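Local coordinates for insect group II chitinase (Ostrinia furnacalis, PDB 5Y29), which hydrolyses the beta-1,4-glycosidic bonds of chitin, as a glycoside hydrolase family 18 catalytic domain, at residues E326-K331 with L365-T370. Residues are numbered along the deposited sequence; the frame is centred on the assembly and turned at random.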
# COMPACT_ATOMS: atom_id res chain seq x y z
N GLU A 326 14.90 11.03 4.33
CA GLU A 326 14.57 12.35 4.86
C GLU A 326 13.07 12.59 4.88
O GLU A 326 12.49 12.92 5.92
CB GLU A 326 15.29 13.43 4.04
CG GLU A 326 15.20 14.82 4.64
CD GLU A 326 15.96 15.84 3.82
OE1 GLU A 326 16.91 15.44 3.11
OE2 GLU A 326 15.62 17.04 3.88
N ILE A 327 12.41 12.42 3.72
CA ILE A 327 10.97 12.68 3.67
C ILE A 327 10.21 11.63 4.47
O ILE A 327 9.14 11.91 5.02
CB ILE A 327 10.48 12.75 2.21
CG1 ILE A 327 9.16 13.53 2.13
CG2 ILE A 327 10.29 11.36 1.62
CD1 ILE A 327 9.31 15.00 2.48
N ILE A 328 10.76 10.41 4.58
CA ILE A 328 10.11 9.38 5.39
C ILE A 328 10.04 9.82 6.85
O ILE A 328 9.01 9.68 7.51
CB ILE A 328 10.85 8.04 5.23
CG1 ILE A 328 10.60 7.43 3.84
CG2 ILE A 328 10.45 7.09 6.32
CD1 ILE A 328 9.15 7.12 3.55
N LYS A 329 11.15 10.36 7.37
CA LYS A 329 11.13 10.87 8.74
C LYS A 329 10.14 12.01 8.89
O LYS A 329 9.45 12.12 9.90
CB LYS A 329 12.54 11.31 9.15
CG LYS A 329 13.55 10.16 9.17
CD LYS A 329 14.90 10.59 9.72
CE LYS A 329 15.73 9.38 10.11
NZ LYS A 329 14.96 8.43 10.98
N LYS A 330 10.04 12.86 7.86
CA LYS A 330 9.05 13.93 7.88
C LYS A 330 7.63 13.36 7.93
O LYS A 330 6.79 13.84 8.69
CB LYS A 330 9.23 14.82 6.64
CG LYS A 330 8.36 16.06 6.63
CD LYS A 330 8.69 16.97 7.80
CE LYS A 330 7.92 18.28 7.70
NZ LYS A 330 8.20 19.00 6.43
N LYS A 331 7.36 12.33 7.13
CA LYS A 331 6.04 11.72 7.12
C LYS A 331 5.72 11.03 8.44
O LYS A 331 4.58 11.08 8.91
CB LYS A 331 5.94 10.73 5.96
CG LYS A 331 5.91 11.40 4.59
CD LYS A 331 5.70 10.39 3.48
CE LYS A 331 5.42 11.09 2.17
NZ LYS A 331 5.20 10.12 1.05
N LEU A 365 12.55 1.36 5.85
CA LEU A 365 11.74 0.78 6.91
C LEU A 365 12.37 1.01 8.29
O LEU A 365 11.66 1.24 9.27
CB LEU A 365 11.52 -0.71 6.66
CG LEU A 365 10.52 -1.45 7.56
CD1 LEU A 365 9.23 -0.65 7.73
CD2 LEU A 365 10.23 -2.82 6.99
N ASN A 366 13.70 0.96 8.38
CA ASN A 366 14.34 1.30 9.65
C ASN A 366 14.15 2.77 10.00
O ASN A 366 14.04 3.11 11.19
CB ASN A 366 15.83 0.96 9.60
CG ASN A 366 16.12 -0.44 10.08
OD1 ASN A 366 15.97 -0.74 11.27
ND2 ASN A 366 16.52 -1.32 9.17
N ALA A 367 14.11 3.65 9.00
CA ALA A 367 13.84 5.05 9.26
C ALA A 367 12.45 5.23 9.87
O ALA A 367 12.27 6.04 10.79
CB ALA A 367 13.97 5.87 7.98
N ILE A 368 11.46 4.48 9.37
CA ILE A 368 10.11 4.56 9.92
C ILE A 368 10.11 4.10 11.37
O ILE A 368 9.57 4.77 12.26
CB ILE A 368 9.13 3.73 9.08
CG1 ILE A 368 8.94 4.36 7.71
CG2 ILE A 368 7.79 3.59 9.82
CD1 ILE A 368 8.28 3.45 6.71
N LYS A 369 10.69 2.92 11.63
CA LYS A 369 10.69 2.36 12.97
C LYS A 369 11.41 3.28 13.96
O LYS A 369 10.92 3.52 15.07
CB LYS A 369 11.35 0.98 12.97
CG LYS A 369 11.70 0.45 14.35
CD LYS A 369 12.40 -0.89 14.25
CE LYS A 369 12.71 -1.46 15.62
NZ LYS A 369 13.59 -2.66 15.50
N THR A 370 12.59 3.78 13.58
CA THR A 370 13.33 4.68 14.46
C THR A 370 12.50 5.92 14.81
O THR A 370 12.42 6.31 15.98
CB THR A 370 14.65 5.09 13.82
OG1 THR A 370 15.46 3.93 13.60
CG2 THR A 370 15.42 6.07 14.72
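Residues 326-331 and 365-370 are short lengths of two helices that run side by side in the same general direction, with axes approaching to 9.0 Å at a signed crossing angle of -32°. Lys329 and Ala367 have the nearest CA atoms across the contact, 6.4 Å apart. Ile328 and Ile368 meet on the inner side of the interface. With CG1 of Ile328 beside the backbone N (chi1 -72°), its CG2 methyl falls anti to that N and lies 4.1 Å from CB of Ala367. The same methyl presses on Ile368, with only 3.4 Å between CG2 of Ile328 and CG1 of Ile368, closer than carbons usually pack. The two isoleucines meet at a slant through these branches. On the outer side Lys329 reaches over the alanine: its chain is extended as far as CE and then bends (chi4 -50°), bringing NZ to 3.6 Å from the carbonyl O of Ala367 and 4.4 Å from CB of Thr370. The ammonium group also forms a long, weak ion pair with Glu371. The contact is thus apolar on the side facing the barrel and polar on the side facing outward. Beneath it, Ile368 also rests on Leu9, Met248 and Ile345, from strands 8-14, 244-257 and 342-346. Lys331 also turns to the strands, touching Met246, Met248 and Pro249 of strand 244-257 and forming a salt bridge with Asp323. Neighbouring helices packed together over parallel strands are characteristic of the outer layer of a TIM barrel, the catalytic fold of family 18 chitinases.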